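Local coordinates for protein SAM-dependent methyltransferase (Exiguobacterium sibiricum 255-15, PDB 3D2L) that probably transfers a methyl group from S-adenosylmethionine to an acceptor substrate, through a Rossmann-like methyltransferase domain, at residues 133-137 / 206-210; 174-180 / 192-198. All coordinates share one frame. Numbering follows the deposited sequence.

Contact 1: 133-137 / 206-210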
ATOM      1  N   LEU A 133     -11.062   8.470   2.194  1.00 28.15           N
ATOM      2  CA  LEU A 133     -10.139   7.710   1.399  1.00 28.53           C
ATOM      3  C   LEU A 133      -8.764   8.278   1.720  1.00 30.48           C
ATOM      4  O   LEU A 133      -8.520   9.481   1.547  1.00 30.46           O
ATOM      5  CB  LEU A 133     -10.412   7.810  -0.112  1.00 29.38           C
ATOM      6  CG  LEU A 133      -9.379   7.208  -1.062  1.00 31.93           C
ATOM      7  CD1 LEU A 133      -9.153   5.645  -0.799  1.00 28.03           C
ATOM      8  CD2 LEU A 133      -9.764   7.489  -2.517  1.00 31.07           C
ATOM      9  N   LEU A 134      -7.883   7.399   2.207  1.00 30.01           N
ATOM     10  CA  LEU A 134      -6.522   7.736   2.574  1.00 30.73           C
ATOM     11  C   LEU A 134      -5.559   6.876   1.795  1.00 29.86           C
ATOM     12  O   LEU A 134      -5.747   5.680   1.722  1.00 29.98           O
ATOM     13  CB  LEU A 134      -6.273   7.457   4.056  1.00 29.84           C
ATOM     14  CG  LEU A 134      -6.850   8.386   5.107  1.00 34.18           C
ATOM     15  CD1 LEU A 134      -8.342   8.226   5.172  1.00 36.06           C
ATOM     16  CD2 LEU A 134      -6.208   8.062   6.475  1.00 33.53           C
ATOM     17  N   PHE A 135      -4.525   7.486   1.229  1.00 26.63           N
ATOM     18  CA  PHE A 135      -3.471   6.759   0.541  1.00 27.52           C
ATOM     19  C   PHE A 135      -2.186   7.589   0.501  1.00 27.71           C
ATOM     20  O   PHE A 135      -2.202   8.815   0.558  1.00 26.00           O
ATOM     21  CB  PHE A 135      -3.835   6.320  -0.910  1.00 27.02           C
ATOM     22  CG  PHE A 135      -4.111   7.472  -1.872  1.00 26.02           C
ATOM     23  CD1 PHE A 135      -3.100   8.032  -2.630  1.00 28.86           C
ATOM     24  CD2 PHE A 135      -5.383   7.978  -2.020  1.00 34.21           C
ATOM     25  CE1 PHE A 135      -3.350   9.067  -3.507  1.00 29.98           C
ATOM     26  CE2 PHE A 135      -5.633   9.009  -2.922  1.00 27.51           C
ATOM     27  CZ  PHE A 135      -4.626   9.552  -3.642  1.00 28.60           C
ATOM     28  N   ASP A 136      -1.067   6.881   0.398  1.00 28.41           N
ATOM     29  CA  ASP A 136       0.245   7.510   0.273  1.00 29.05           C
ATOM     30  C   ASP A 136       0.935   6.914  -0.948  1.00 28.20           C
ATOM     31  O   ASP A 136       0.795   5.696  -1.249  1.00 28.14           O
ATOM     32  CB  ASP A 136       1.099   7.324   1.529  1.00 28.38           C
ATOM     33  CG  ASP A 136       1.270   5.854   1.906  1.00 29.14           C
ATOM     34  OD1 ASP A 136       0.313   5.242   2.445  1.00 30.06           O
ATOM     35  OD2 ASP A 136       2.383   5.337   1.695  1.00 32.72           O
ATOM     36  N   VAL A 137       1.644   7.787  -1.665  1.00 27.81           N
ATOM     37  CA  VAL A 137       2.302   7.417  -2.925  1.00 27.99           C
ATOM     38  C   VAL A 137       3.676   8.016  -3.033  1.00 28.92           C
ATOM     39  O   VAL A 137       4.021   8.945  -2.303  1.00 28.64           O
ATOM     40  CB  VAL A 137       1.482   7.881  -4.183  1.00 27.42           C
ATOM     41  CG1 VAL A 137       0.209   7.034  -4.386  1.00 28.67           C
ATOM     42  CG2 VAL A 137       1.147   9.373  -4.129  1.00 27.51           C
ATOM     43  N   TYR A 206      -3.374  13.396  -9.199  1.00 27.65           N
ATOM     44  CA  TYR A 206      -4.181  12.624  -8.268  1.00 25.19           C
ATOM     45  C   TYR A 206      -5.372  13.418  -7.689  1.00 25.35           C
ATOM     46  O   TYR A 206      -6.438  12.855  -7.507  1.00 26.14           O
ATOM     47  CB  TYR A 206      -3.350  12.078  -7.102  1.00 26.48           C
ATOM     48  CG  TYR A 206      -2.440  10.879  -7.462  1.00 24.68           C
ATOM     49  CD1 TYR A 206      -2.983   9.610  -7.684  1.00 27.09           C
ATOM     50  CD2 TYR A 206      -1.076  11.012  -7.474  1.00 24.47           C
ATOM     51  CE1 TYR A 206      -2.172   8.518  -7.987  1.00 22.92           C
ATOM     52  CE2 TYR A 206      -0.250   9.937  -7.732  1.00 27.50           C
ATOM     53  CZ  TYR A 206      -0.798   8.687  -7.994  1.00 26.69           C
ATOM     54  OH  TYR A 206       0.020   7.627  -8.266  1.00 27.13           O
ATOM     55  N   ILE A 207      -5.158  14.680  -7.343  1.00 25.22           N
ATOM     56  CA  ILE A 207      -6.213  15.593  -6.833  1.00 25.70           C
ATOM     57  C   ILE A 207      -7.314  15.701  -7.882  1.00 26.78           C
ATOM     58  O   ILE A 207      -8.469  15.626  -7.558  1.00 25.50           O
ATOM     59  CB  ILE A 207      -5.655  17.017  -6.519  1.00 26.29           C
ATOM     60  CG1 ILE A 207      -4.700  16.997  -5.297  1.00 27.12           C
ATOM     61  CG2 ILE A 207      -6.810  18.036  -6.266  1.00 24.57           C
ATOM     62  CD1 ILE A 207      -3.736  18.274  -5.204  1.00 24.09           C
ATOM     63  N   THR A 208      -6.950  15.864  -9.151  1.00 23.57           N
ATOM     64  CA  THR A 208      -7.961  15.952 -10.219  1.00 26.94           C
ATOM     65  C   THR A 208      -8.825  14.715 -10.328  1.00 25.42           C
ATOM     66  O   THR A 208     -10.030  14.799 -10.467  1.00 25.87           O
ATOM     67  CB  THR A 208      -7.275  16.212 -11.584  1.00 25.45           C
ATOM     68  OG1 THR A 208      -6.672  17.499 -11.528  1.00 31.43           O
ATOM     69  CG2 THR A 208      -8.293  16.195 -12.706  1.00 32.19           C
ATOM     70  N   TRP A 209      -8.191  13.554 -10.301  1.00 25.74           N
ATOM     71  CA  TRP A 209      -8.892  12.294 -10.357  1.00 23.07           C
ATOM     72  C   TRP A 209      -9.775  12.099  -9.168  1.00 23.55           C
ATOM     73  O   TRP A 209     -10.884  11.601  -9.317  1.00 24.13           O
ATOM     74  CB  TRP A 209      -7.903  11.117 -10.479  1.00 23.87           C
ATOM     75  CG  TRP A 209      -7.174  11.017 -11.817  1.00 22.37           C
ATOM     76  CD1 TRP A 209      -7.638  11.415 -13.036  1.00 28.42           C
ATOM     77  CD2 TRP A 209      -5.903  10.414 -12.055  1.00 24.99           C
ATOM     78  NE1 TRP A 209      -6.709  11.130 -14.013  1.00 23.46           N
ATOM     79  CE2 TRP A 209      -5.644  10.501 -13.433  1.00 27.19           C
ATOM     80  CE3 TRP A 209      -4.937   9.836 -11.221  1.00 24.37           C
ATOM     81  CZ2 TRP A 209      -4.462  10.037 -13.991  1.00 29.68           C
ATOM     82  CZ3 TRP A 209      -3.792   9.353 -11.770  1.00 29.76           C
ATOM     83  CH2 TRP A 209      -3.560   9.437 -13.138  1.00 26.94           C
ATOM     84  N   LEU A 210      -9.289  12.447  -7.978  1.00 23.19           N
ATOM     85  CA  LEU A 210     -10.117  12.370  -6.777  1.00 23.18           C
ATOM     86  C   LEU A 210     -11.390  13.208  -6.920  1.00 24.54           C
ATOM     87  O   LEU A 210     -12.465  12.727  -6.624  1.00 27.44           O
ATOM     88  CB  LEU A 210      -9.348  12.784  -5.527  1.00 24.45           C
ATOM     89  CG  LEU A 210      -8.350  11.730  -5.010  1.00 25.55           C
ATOM     90  CD1 LEU A 210      -7.338  12.366  -4.028  1.00 22.88           C
ATOM     91  CD2 LEU A 210      -9.086  10.481  -4.428  1.00 26.35           C
TER
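Where a helix lies on a sheet, side chains from one helix face can settle among those of alternate strand residues; here five residues do so. Leu133, Phe135 and Val137 project from one face of the strand; Tyr206 and Leu210, one helical turn apart, project back from the helix. The axes run nearly antiparallel (160°) and come no closer than 12.5 Å, a gap filled by side chains. The Phe135 ring wedges between the two helix residues: its CE2 lies 3.9 Å from Leu210 CD1, which sits at the ring edge, while its CE1 lies over a face of the Tyr206 ring, 4.2 Å from Tyr206 CD1. At the ends, Leu133 CD2 meets Leu210 CD2 at 3.6 Å and Val137 CG2 meets Tyr206 CE2 at 3.9 Å. Phe120 of helix 113-126 and Phe238, whose ring stacks on that of Phe135, also line the pocket. With no hydrogen bond between the segments, apolar burial and complementary shape hold the helix on the central methyltransferase sheet.

Contact 2: 174-180 / 192-198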
ATOM      1  N   VAL A 174       8.824   2.930 -12.504  1.00 30.44           N
ATOM      2  CA  VAL A 174       9.981   2.174 -12.031  1.00 31.58           C
ATOM      3  C   VAL A 174       9.683   0.707 -12.256  1.00 30.98           C
ATOM      4  O   VAL A 174       8.520   0.286 -12.169  1.00 30.03           O
ATOM      5  CB  VAL A 174      10.284   2.430 -10.512  1.00 33.78           C
ATOM      6  CG1 VAL A 174       9.084   2.116  -9.688  1.00 30.84           C
ATOM      7  CG2 VAL A 174      11.416   1.571  -9.973  1.00 31.24           C
ATOM      8  N   VAL A 175      10.731  -0.041 -12.618  1.00 33.33           N
ATOM      9  CA  VAL A 175      10.708  -1.493 -12.745  1.00 31.01           C
ATOM     10  C   VAL A 175      11.590  -1.989 -11.603  1.00 31.49           C
ATOM     11  O   VAL A 175      12.759  -1.629 -11.519  1.00 31.10           O
ATOM     12  CB  VAL A 175      11.302  -1.989 -14.106  1.00 30.55           C
ATOM     13  CG1 VAL A 175      11.285  -3.502 -14.178  1.00 32.85           C
ATOM     14  CG2 VAL A 175      10.544  -1.405 -15.274  1.00 23.33           C
ATOM     15  N   HIS A 176      11.007  -2.744 -10.674  1.00 31.60           N
ATOM     16  CA  HIS A 176      11.761  -3.329  -9.562  1.00 30.86           C
ATOM     17  C   HIS A 176      12.068  -4.768  -9.901  1.00 33.36           C
ATOM     18  O   HIS A 176      11.145  -5.589  -9.964  1.00 33.27           O
ATOM     19  CB  HIS A 176      10.924  -3.347  -8.272  1.00 31.57           C
ATOM     20  CG  HIS A 176      10.452  -1.999  -7.850  1.00 30.12           C
ATOM     21  ND1 HIS A 176      11.314  -0.975  -7.526  1.00 30.85           N
ATOM     22  CD2 HIS A 176       9.197  -1.509  -7.681  1.00 33.00           C
ATOM     23  CE1 HIS A 176      10.608   0.092  -7.186  1.00 33.92           C
ATOM     24  NE2 HIS A 176       9.323  -0.217  -7.245  1.00 30.61           N
ATOM     25  N   GLU A 177      13.346  -5.080 -10.132  1.00 34.46           N
ATOM     26  CA  GLU A 177      13.763  -6.457 -10.422  1.00 32.62           C
ATOM     27  C   GLU A 177      14.273  -7.041  -9.139  1.00 33.11           C
ATOM     28  O   GLU A 177      15.313  -6.642  -8.642  1.00 33.65           O
ATOM     29  CB  GLU A 177      14.827  -6.504 -11.504  1.00 31.90           C
ATOM     30  CG  GLU A 177      14.315  -6.015 -12.843  1.00 34.60           C
ATOM     31  CD  GLU A 177      13.456  -7.015 -13.581  1.00 37.07           C
ATOM     32  OE1 GLU A 177      12.944  -7.975 -12.952  1.00 37.42           O
ATOM     33  OE2 GLU A 177      13.315  -6.847 -14.821  1.00 39.97           O
ATOM     34  N   LEU A 178      13.501  -7.978  -8.595  1.00 35.57           N
ATOM     35  CA  LEU A 178      13.827  -8.630  -7.347  1.00 34.35           C
ATOM     36  C   LEU A 178      14.312 -10.053  -7.550  1.00 35.29           C
ATOM     37  O   LEU A 178      13.795 -10.780  -8.403  1.00 34.11           O
ATOM     38  CB  LEU A 178      12.605  -8.686  -6.440  1.00 36.20           C
ATOM     39  CG  LEU A 178      12.294  -7.537  -5.491  1.00 44.77           C
ATOM     40  CD1 LEU A 178      13.338  -7.496  -4.348  1.00 49.20           C
ATOM     41  CD2 LEU A 178      12.247  -6.258  -6.251  1.00 36.80           C
ATOM     42  N   THR A 179      15.310 -10.434  -6.753  1.00 34.18           N
ATOM     43  CA  THR A 179      15.794 -11.812  -6.697  1.00 33.41           C
ATOM     44  C   THR A 179      15.859 -12.154  -5.214  1.00 32.94           C
ATOM     45  O   THR A 179      16.494 -11.441  -4.470  1.00 31.11           O
ATOM     46  CB  THR A 179      17.156 -12.002  -7.348  1.00 32.25           C
ATOM     47  OG1 THR A 179      17.017 -11.868  -8.768  1.00 35.05           O
ATOM     48  CG2 THR A 179      17.731 -13.442  -7.076  1.00 32.51           C
ATOM     49  N   PHE A 180      15.180 -13.223  -4.813  1.00 32.85           N
ATOM     50  CA  PHE A 180      15.222 -13.731  -3.431  1.00 33.41           C
ATOM     51  C   PHE A 180      15.988 -15.036  -3.420  1.00 31.92           C
ATOM     52  O   PHE A 180      15.825 -15.847  -4.322  1.00 32.87           O
ATOM     53  CB  PHE A 180      13.802 -13.997  -2.872  1.00 35.43           C
ATOM     54  CG  PHE A 180      12.968 -12.746  -2.738  1.00 35.47           C
ATOM     55  CD1 PHE A 180      12.195 -12.299  -3.806  1.00 38.71           C
ATOM     56  CD2 PHE A 180      13.038 -11.977  -1.577  1.00 33.38           C
ATOM     57  CE1 PHE A 180      11.456 -11.118  -3.715  1.00 36.45           C
ATOM     58  CE2 PHE A 180      12.289 -10.793  -1.469  1.00 41.30           C
ATOM     59  CZ  PHE A 180      11.513 -10.364  -2.546  1.00 42.91           C
ATOM     60  N   VAL A 192      14.243 -17.188  -6.319  1.00 35.58           N
ATOM     61  CA  VAL A 192      12.982 -16.726  -6.930  1.00 34.32           C
ATOM     62  C   VAL A 192      13.201 -15.306  -7.448  1.00 31.74           C
ATOM     63  O   VAL A 192      13.623 -14.430  -6.700  1.00 31.04           O
ATOM     64  CB  VAL A 192      11.786 -16.696  -5.959  1.00 35.27           C
ATOM     65  CG1 VAL A 192      10.527 -16.204  -6.707  1.00 35.89           C
ATOM     66  CG2 VAL A 192      11.522 -18.075  -5.369  1.00 33.48           C
ATOM     67  N   ASP A 193      12.922 -15.100  -8.729  1.00 32.24           N
ATOM     68  CA  ASP A 193      13.037 -13.794  -9.379  1.00 34.23           C
ATOM     69  C   ASP A 193      11.636 -13.247  -9.653  1.00 35.95           C
ATOM     70  O   ASP A 193      10.778 -13.978 -10.155  1.00 35.43           O
ATOM     71  CB  ASP A 193      13.751 -13.934 -10.732  1.00 35.00           C
ATOM     72  CG  ASP A 193      15.201 -14.394 -10.600  1.00 39.62           C
ATOM     73  OD1 ASP A 193      15.914 -13.916  -9.707  1.00 42.19           O
ATOM     74  OD2 ASP A 193      15.630 -15.219 -11.417  1.00 44.39           O
ATOM     75  N   GLU A 194      11.413 -11.981  -9.326  1.00 35.77           N
ATOM     76  CA  GLU A 194      10.137 -11.290  -9.559  1.00 38.31           C
ATOM     77  C   GLU A 194      10.352  -9.898 -10.139  1.00 35.67           C
ATOM     78  O   GLU A 194      11.363  -9.261  -9.859  1.00 34.44           O
ATOM     79  CB  GLU A 194       9.399 -11.082  -8.244  1.00 37.00           C
ATOM     80  CG  GLU A 194       8.817 -12.300  -7.678  1.00 45.11           C
ATOM     81  CD  GLU A 194       7.996 -12.005  -6.442  1.00 48.78           C
ATOM     82  OE1 GLU A 194       8.251 -10.948  -5.798  1.00 59.67           O
ATOM     83  OE2 GLU A 194       7.106 -12.834  -6.118  1.00 59.40           O
ATOM     84  N   THR A 195       9.387  -9.426 -10.932  1.00 32.41           N
ATOM     85  CA  THR A 195       9.446  -8.093 -11.485  1.00 32.60           C
ATOM     86  C   THR A 195       8.157  -7.383 -11.074  1.00 30.66           C
ATOM     87  O   THR A 195       7.075  -7.898 -11.257  1.00 30.01           O
ATOM     88  CB  THR A 195       9.579  -8.097 -13.007  1.00 33.87           C
ATOM     89  OG1 THR A 195      10.647  -8.975 -13.369  1.00 36.91           O
ATOM     90  CG2 THR A 195       9.888  -6.696 -13.524  1.00 34.77           C
ATOM     91  N   HIS A 196       8.322  -6.217 -10.476  1.00 30.05           N
ATOM     92  CA  HIS A 196       7.231  -5.381 -10.006  1.00 31.27           C
ATOM     93  C   HIS A 196       7.324  -4.054 -10.713  1.00 29.67           C
ATOM     94  O   HIS A 196       8.413  -3.557 -10.969  1.00 31.51           O
ATOM     95  CB  HIS A 196       7.306  -5.224  -8.497  1.00 30.87           C
ATOM     96  CG  HIS A 196       7.184  -6.533  -7.765  1.00 36.83           C
ATOM     97  ND1 HIS A 196       5.970  -7.146  -7.533  1.00 44.08           N
ATOM     98  CD2 HIS A 196       8.122  -7.367  -7.263  1.00 44.69           C
ATOM     99  CE1 HIS A 196       6.165  -8.291  -6.906  1.00 41.96           C
ATOM    100  NE2 HIS A 196       7.461  -8.445  -6.720  1.00 43.35           N
ATOM    101  N   HIS A 197       6.156  -3.495 -11.010  1.00 29.70           N
ATOM    102  CA  HIS A 197       6.049  -2.249 -11.735  1.00 30.15           C
ATOM    103  C   HIS A 197       5.319  -1.234 -10.892  1.00 28.55           C
ATOM    104  O   HIS A 197       4.255  -1.522 -10.355  1.00 30.82           O
ATOM    105  CB  HIS A 197       5.279  -2.479 -13.037  1.00 30.57           C
ATOM    106  CG  HIS A 197       5.968  -3.434 -13.956  1.00 30.56           C
ATOM    107  ND1 HIS A 197       6.977  -3.042 -14.807  1.00 36.14           N
ATOM    108  CD2 HIS A 197       5.853  -4.778 -14.097  1.00 35.31           C
ATOM    109  CE1 HIS A 197       7.435  -4.099 -15.456  1.00 35.59           C
ATOM    110  NE2 HIS A 197       6.773  -5.165 -15.039  1.00 36.68           N
ATOM    111  N   GLN A 198       5.875  -0.033 -10.812  1.00 27.82           N
ATOM    112  CA  GLN A 198       5.199   1.058 -10.124  1.00 27.36           C
ATOM    113  C   GLN A 198       5.233   2.320 -10.949  1.00 28.89           C
ATOM    114  O   GLN A 198       6.142   2.523 -11.746  1.00 28.16           O
ATOM    115  CB  GLN A 198       5.784   1.301  -8.757  1.00 30.22           C
ATOM    116  CG  GLN A 198       5.325   0.320  -7.720  1.00 29.85           C
ATOM    117  CD  GLN A 198       5.805   0.715  -6.348  1.00 31.67           C
ATOM    118  OE1 GLN A 198       6.990   1.102  -6.181  1.00 28.85           O
ATOM    119  NE2 GLN A 198       4.905   0.646  -5.345  1.00 23.26           N
TER
HETATM  120  O   HOH W   1       7.146   0.237 -14.607  1.00 31.36           O
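The antiparallel beta hairpin has a simple rule: hydrogen-bonded and non-hydrogen-bonded pairs alternate, and side chains alternate between faces with them. Strands 174-180 and 192-198 follow it without a bulge over seven pairs. Val174 opens with paired bonds to Gln198 (Val174 N to Gln198 O 2.8 Å, Gln198 N to Val174 O 3.0 Å); its carbonyl also accepts from a water. On the other face, Val175 CG1 rests on Thr195 CG2 at 3.5 Å. His176 repeats the double backbone bond with His196, and its NE2 donates diagonally to Gln198 OE1 (2.9 Å). The Gln198 amide reaches beyond the hairpin, to Asp105 through NE2 and to His138 through OE1. Glu177 curls its carboxylate over the neighbouring strand, where Thr195 OG1 donates to Glu177 OE1 at 2.5 Å. Leu178 bonds through its backbone with Glu194, and Thr179 OG1 then donates to Asp193 OD1 at 2.5 Å. Phe180 closes the series, its N 2.7 Å from Val192 O, while Phe7 meets its ring edge-to-face.

The two faces thus differ. Val175, Glu177 and Thr179, themselves partly exposed, pair with exposed residues, whereas Val174, His176, Leu178 and Phe180 are buried on the other face, where Trp163 meets His176 and Leu178, Tyr161 meets Leu178 and Phe180, and Phe147 meets Val174. Eight backbone hydrogen bonds supply the common framework, and the chemistry implies a division by face: hydroxyl-carboxylate pairs on the more open one, aromatic and apolar packing interspersed with the His176-Gln198 and His196-Glu194 hydrogen bonds on the more enclosed one.

Overall arrangement
Contact 1 belongs to the Rossmann-like core and contact 2 to an added sheet; chain continuity and Gln198, which bonds to Asp105 and His138, join the two. Contact 1 packs helix 203-212 on the seven-stranded mixed sheet; contact 2 pairs the last two strands of a separate four-stranded antiparallel sheet. Strand 189-199 leads directly into helix 203-212, so the chain leaves the core after strand 131-138, builds the second sheet and returns. Their centres lie 25 Å apart and their nearest atoms about 8 Å, without touching. Asp105 bridges this gap, hydrogen-bonding with Gln198 and, weakly, with Asp136. The magnesium ion is about 13 Å from the Leu133 side chain, and no cofactor is bound.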